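Long-range contacts in gliding motility protein MglB (Myxococcus xanthus, PDB 6IZW), which probably serves as a molecular adaptor and guanine-nucleotide exchange factor for a small GTPase in gliding motility: residues L33-G38 with G96-L101; E75-N80 with M92-S97. The protein carries 1 engineered substitution. All coordinates share one frame; numbering follows the deposited sequence.

Contact 1 (L33-G38 with G96-L101). With SO4 (sulfate ion), chain H.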
loop_
_atom_site.group_PDB
_atom_site.type_symbol
_atom_site.label_atom_id
_atom_site.label_comp_id
_atom_site.label_asym_id
_atom_site.label_seq_id
_atom_site.Cartn_x
_atom_site.Cartn_y
_atom_site.Cartn_z
ATOM N N LEU B 33 8.816 -2.087 -13.374
ATOM C CA LEU B 33 8.632 -3.386 -12.754
ATOM C C LEU B 33 8.762 -3.218 -11.246
ATOM O O LEU B 33 9.720 -2.599 -10.775
ATOM C CB LEU B 33 9.666 -4.380 -13.286
ATOM C CG LEU B 33 9.374 -5.851 -13.013
ATOM C CD1 LEU B 33 8.203 -6.292 -13.877
ATOM C CD2 LEU B 33 10.606 -6.755 -13.227
ATOM N N VAL B 34 7.801 -3.756 -10.488
ATOM C CA VAL B 34 7.727 -3.537 -9.045
ATOM C C VAL B 34 7.427 -4.855 -8.347
ATOM O O VAL B 34 6.567 -5.626 -8.786
ATOM C CB VAL B 34 6.671 -2.472 -8.672
ATOM C CG1 VAL B 34 5.316 -2.815 -9.249
ATOM C CG2 VAL B 34 6.564 -2.329 -7.160
ATOM N N ASP B 35 8.153 -5.119 -7.270
ATOM C CA ASP B 35 7.830 -6.225 -6.386
ATOM C C ASP B 35 6.501 -5.966 -5.673
ATOM O O ASP B 35 6.083 -4.820 -5.477
ATOM C CB ASP B 35 8.957 -6.405 -5.362
ATOM C CG ASP B 35 8.870 -7.715 -4.619
ATOM O OD1 ASP B 35 7.907 -7.919 -3.840
ATOM O OD2 ASP B 35 9.783 -8.548 -4.809
ATOM N N LYS B 36 5.846 -7.048 -5.261
ATOM C CA LYS B 36 4.589 -6.909 -4.544
ATOM C C LYS B 36 4.764 -6.130 -3.242
ATOM O O LYS B 36 3.860 -5.385 -2.836
ATOM C CB LYS B 36 3.988 -8.290 -4.277
ATOM C CG LYS B 36 3.025 -8.750 -5.374
ATOM C CD LYS B 36 2.359 -10.068 -5.013
ATOM C CE LYS B 36 1.663 -10.666 -6.239
ATOM N NZ LYS B 36 0.865 -11.865 -5.886
ATOM N N ASN B 37 5.916 -6.263 -2.588
ATOM C CA ASN B 37 6.113 -5.596 -1.312
ATOM C C ASN B 37 6.377 -4.109 -1.471
ATOM O O ASN B 37 6.543 -3.427 -0.459
ATOM C CB ASN B 37 7.251 -6.262 -0.523
ATOM C CG ASN B 37 8.617 -6.170 -1.223
ATOM O OD1 ASN B 37 8.920 -5.215 -1.954
ATOM N ND2 ASN B 37 9.453 -7.169 -0.981
ATOM N N GLY B 38 6.431 -3.603 -2.705
ATOM C CA GLY B 38 6.624 -2.194 -2.980
ATOM C C GLY B 38 7.957 -1.851 -3.613
ATOM O O GLY B 38 8.129 -0.711 -4.068
ATOM N N GLY B 96 4.512 -13.636 -12.545
ATOM C CA GLY B 96 5.065 -14.575 -11.592
ATOM C C GLY B 96 4.367 -14.496 -10.256
ATOM O O GLY B 96 3.191 -14.132 -10.186
ATOM N N SER B 97 5.078 -14.814 -9.181
ATOM C CA SER B 97 4.463 -14.827 -7.863
ATOM C C SER B 97 4.779 -13.595 -7.014
ATOM O O SER B 97 4.145 -13.413 -5.971
ATOM C CB SER B 97 4.877 -16.098 -7.109
ATOM O OG SER B 97 4.720 -15.948 -5.709
ATOM N N ARG B 98 5.732 -12.747 -7.398
ATOM C CA ARG B 98 6.004 -11.579 -6.569
ATOM C C ARG B 98 6.285 -10.314 -7.368
ATOM O O ARG B 98 6.699 -9.313 -6.776
ATOM C CB ARG B 98 7.168 -11.862 -5.578
ATOM C CG ARG B 98 8.558 -12.136 -6.225
ATOM C CD ARG B 98 9.704 -12.441 -5.170
ATOM N NE ARG B 98 10.251 -11.289 -4.419
ATOM C CZ ARG B 98 10.092 -11.058 -3.102
ATOM N NH1 ARG B 98 9.397 -11.893 -2.317
ATOM N NH2 ARG B 98 10.657 -9.957 -2.570
ATOM N N VAL B 99 6.005 -10.292 -8.667
ATOM C CA VAL B 99 6.388 -9.172 -9.509
ATOM C C VAL B 99 5.146 -8.626 -10.197
ATOM O O VAL B 99 4.125 -9.302 -10.316
ATOM C CB VAL B 99 7.457 -9.593 -10.533
ATOM C CG1 VAL B 99 8.134 -8.397 -11.120
ATOM C CG2 VAL B 99 8.477 -10.480 -9.859
ATOM N N VAL B 100 5.238 -7.368 -10.626
ATOM C CA VAL B 100 4.150 -6.669 -11.295
ATOM C C VAL B 100 4.771 -5.808 -12.381
ATOM O O VAL B 100 5.647 -4.986 -12.091
ATOM C CB VAL B 100 3.335 -5.782 -10.332
ATOM C CG1 VAL B 100 2.306 -4.954 -11.095
ATOM C CG2 VAL B 100 2.675 -6.609 -9.248
ATOM N N LEU B 101 4.325 -5.975 -13.626
ATOM C CA LEU B 101 4.790 -5.106 -14.700
ATOM C C LEU B 101 3.723 -4.070 -14.994
ATOM O O LEU B 101 2.533 -4.379 -15.008
ATOM C CB LEU B 101 5.133 -5.882 -15.974
ATOM C CG LEU B 101 6.235 -5.257 -16.853
ATOM C CD1 LEU B 101 6.672 -6.258 -17.898
ATOM C CD2 LEU B 101 5.850 -3.934 -17.533
HETATM S S SO4 H . 9.319 -11.188 0.307
HETATM O O1 SO4 H . 10.282 -10.110 0.475
HETATM O O2 SO4 H . 9.526 -11.743 -1.033
HETATM O O3 SO4 H . 7.965 -10.694 0.455
HETATM O O4 SO4 H . 9.595 -12.181 1.359
#

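Contact 2 (E75-N80 with M92-S97)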
loop_
_atom_site.group_PDB
_atom_site.type_symbol
_atom_site.label_atom_id
_atom_site.label_comp_id
_atom_site.label_asym_id
_atom_site.label_seq_id
_atom_site.Cartn_x
_atom_site.Cartn_y
_atom_site.Cartn_z
ATOM N N GLU B 75 -11.989 -15.532 -5.357
ATOM C CA GLU B 75 -11.316 -15.577 -6.649
ATOM C C GLU B 75 -9.814 -15.658 -6.413
ATOM O O GLU B 75 -9.335 -15.600 -5.279
ATOM C CB GLU B 75 -11.656 -14.351 -7.519
ATOM C CG GLU B 75 -13.046 -14.364 -8.162
ATOM C CD GLU B 75 -13.037 -14.882 -9.602
ATOM O OE1 GLU B 75 -11.971 -14.818 -10.262
ATOM O OE2 GLU B 75 -14.102 -15.352 -10.074
ATOM N N ASN B 76 -9.068 -15.816 -7.496
ATOM C CA ASN B 76 -7.620 -15.691 -7.431
ATOM C C ASN B 76 -7.229 -14.261 -7.798
ATOM O O ASN B 76 -8.052 -13.473 -8.270
ATOM C CB ASN B 76 -6.947 -16.717 -8.352
ATOM C CG ASN B 76 -7.224 -18.158 -7.930
ATOM O OD1 ASN B 76 -7.022 -18.530 -6.773
ATOM N ND2 ASN B 76 -7.695 -18.971 -8.872
ATOM N N GLU B 77 -5.968 -13.915 -7.548
ATOM C CA GLU B 77 -5.504 -12.568 -7.858
ATOM C C GLU B 77 -5.795 -12.252 -9.318
ATOM O O GLU B 77 -5.432 -13.022 -10.213
ATOM C CB GLU B 77 -4.006 -12.438 -7.553
ATOM C CG GLU B 77 -3.472 -10.991 -7.470
ATOM C CD GLU B 77 -2.552 -10.736 -6.251
ATOM O OE1 GLU B 77 -2.186 -11.705 -5.541
ATOM O OE2 GLU B 77 -2.192 -9.558 -6.006
ATOM N N PHE B 78 -6.502 -11.156 -9.554
ATOM C CA PHE B 78 -6.824 -10.772 -10.918
ATOM C C PHE B 78 -5.532 -10.624 -11.707
ATOM O O PHE B 78 -4.690 -9.788 -11.347
ATOM C CB PHE B 78 -7.632 -9.477 -10.952
ATOM C CG PHE B 78 -8.957 -9.583 -10.252
ATOM C CD1 PHE B 78 -10.017 -10.249 -10.842
ATOM C CD2 PHE B 78 -9.139 -9.038 -8.994
ATOM C CE1 PHE B 78 -11.243 -10.356 -10.200
ATOM C CE2 PHE B 78 -10.362 -9.145 -8.348
ATOM C CZ PHE B 78 -11.414 -9.803 -8.955
ATOM N N PRO B 79 -5.324 -11.418 -12.761
ATOM C CA PRO B 79 -4.010 -11.438 -13.424
ATOM C C PRO B 79 -3.563 -10.089 -13.931
ATOM O O PRO B 79 -2.357 -9.877 -14.091
ATOM C CB PRO B 79 -4.218 -12.422 -14.582
ATOM C CG PRO B 79 -5.679 -12.358 -14.860
ATOM C CD PRO B 79 -6.322 -12.204 -13.504
ATOM N N ASN B 80 -4.481 -9.168 -14.197
ATOM C CA ASN B 80 -4.075 -7.839 -14.629
ATOM C C ASN B 80 -5.178 -6.851 -14.272
ATOM O O ASN B 80 -6.203 -7.210 -13.690
ATOM C CB ASN B 80 -3.715 -7.820 -16.126
ATOM C CG ASN B 80 -4.656 -8.641 -16.983
ATOM O OD1 ASN B 80 -5.669 -8.136 -17.462
ATOM N ND2 ASN B 80 -4.306 -9.906 -17.212
HETATM N N MSE B 92 -1.506 -2.859 -16.110
HETATM C CA MSE B 92 -0.524 -3.596 -15.305
HETATM C C MSE B 92 -0.854 -5.084 -15.285
HETATM O O MSE B 92 -2.020 -5.444 -15.380
HETATM C CB MSE B 92 -0.510 -3.085 -13.864
HETATM C CG MSE B 92 -1.111 -1.708 -13.686
HETATM SE SE MSE B 92 -1.344 -1.204 -11.805
HETATM C CE MSE B 92 -2.718 -2.415 -11.264
ATOM N N THR B 93 0.145 -5.950 -15.119
ATOM C CA THR B 93 -0.119 -7.381 -15.024
ATOM C C THR B 93 0.881 -8.043 -14.081
ATOM O O THR B 93 2.057 -7.658 -14.029
ATOM C CB THR B 93 -0.070 -8.066 -16.402
ATOM O OG1 THR B 93 0.004 -9.491 -16.234
ATOM C CG2 THR B 93 1.130 -7.590 -17.206
ATOM N N ILE B 94 0.398 -9.042 -13.347
ATOM C CA ILE B 94 1.230 -9.810 -12.430
ATOM C C ILE B 94 2.097 -10.772 -13.239
ATOM O O ILE B 94 1.587 -11.564 -14.037
ATOM C CB ILE B 94 0.372 -10.560 -11.397
ATOM C CG1 ILE B 94 -0.188 -9.583 -10.357
ATOM C CG2 ILE B 94 1.191 -11.611 -10.676
ATOM C CD1 ILE B 94 -1.527 -8.980 -10.716
ATOM N N VAL B 95 3.415 -10.689 -13.040
ATOM C CA VAL B 95 4.393 -11.520 -13.733
ATOM C C VAL B 95 5.049 -12.434 -12.708
ATOM O O VAL B 95 6.029 -12.054 -12.059
ATOM C CB VAL B 95 5.448 -10.665 -14.465
ATOM C CG1 VAL B 95 6.446 -11.548 -15.193
ATOM C CG2 VAL B 95 4.790 -9.682 -15.421
ATOM N N GLY B 96 4.512 -13.636 -12.545
ATOM C CA GLY B 96 5.065 -14.575 -11.592
ATOM C C GLY B 96 4.367 -14.496 -10.256
ATOM O O GLY B 96 3.191 -14.132 -10.186
ATOM N N SER B 97 5.078 -14.814 -9.181
ATOM C CA SER B 97 4.463 -14.827 -7.863
ATOM C C SER B 97 4.779 -13.595 -7.014
ATOM O O SER B 97 4.145 -13.413 -5.971
ATOM C CB SER B 97 4.877 -16.098 -7.109
ATOM O OG SER B 97 4.720 -15.948 -5.709
#

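Contact 1 (L33-G38 with G96-L101)
Leu33 to Asp35 pair antiparallel with Val99 to Leu101, joining two inner strands of the Roadblock/LC7 sheet, 28-35 and 99-106. In the hydrogen-bonded pair, Val34 N reaches Val100 O at 3.0 Å; the return bond is weak. Both valine side chains lie side by side, pointing the same way, against helix 52-72. On the other face, toward helix 111-130, Leu33 CG is anti to its backbone N (chi1 -165°) and meets Val99 CG1 at 3.4 Å, while Leu33 CD1 packs on Leu101 CG. Beyond the strands, Lys36 N bonds Arg98 O (2.9 Å). Asp35 OD1 uses its anti lone pair to accept from Asn37 N (2.9 Å, 174°), an Asx turn, and also lies over one guanidinium face of Arg98; OD2 comes within 2.8 Å of Arg98 NH2. An alanine at Asp35 would probably leave Asn37 N without this acceptor and the Arg98 guanidinium without the carboxylate beside it, freer to turn. A sulfate, probably from the crystallisation liquor and also bonded by the chain of another protein, is modelled too close to Arg98 NH1 for its exact placement to be trusted. One carboxylate thus shapes the turn and probably offsets the arginine charge at the end of the strand pair.

Contact 2 (E75-N80 with M92-S97)
Thr93 and Ile94 converge on the carbonyl oxygen of Pro79 from opposite faces of its plane. Ile94 N bonds Pro79 O at 3.0 Å, nearly straight at 164°, and the hydroxyl Thr93 OG1 donates to the same oxygen at 3.2 Å, tilted 33° from the carbonyl plane. Thr93 OG1 stands anti to the backbone N (chi1 166°), on the side that faces Pro79. Two bonds therefore grip one acceptor just ahead of strand 80-83. The Ile94 side chain turns its end toward the loop: CD1 sits 3.3 Å from Phe78 O and lies loosely, at 4.3 Å, by the aliphatic CG of Glu77. This is where the 80-83 and 88-94 strands, an antiparallel hairpin at one edge of the sheet within the chain, begin and end their pairing; the backbones of Met92 and Gln81 continue it. Asn80 and Thr93 form a non-hydrogen-bonded pair with side chains on the same face, Asn80 CB facing Thr93 CB at 3.7 Å, and Asn80 CB also comes close to Met92 O, at 3.0 Å. The Phe78 ring leads away from the strand and packs on Met66 and Ala70 of helix 52-72, with Glu84 of the second subunit also against it. Past the CG near Ile94, the Glu77 carboxylate turns to Lys36.

Contact 1 lies near the middle of the chain and is mostly buried, two inner strands paired between helices on both faces; contact 2 is smaller and only partly buried, at the sheet edge, where a loop meets a strand end. Both act on the same sheet: strands 88-94 and 99-106 are consecutive neighbours, probably bonded through Leu101 N and Thr93 O, and Gly96 and Ser97 of the connecting loop belong to both. A salt bridge between Lys36 NZ and Glu77 OE1 spans the two. Contact 1 combines apolar packing with a charged end where an aspartate meets an arginine; contact 2 depends chiefly on one twice-bonded carbonyl and a single isoleucine tip.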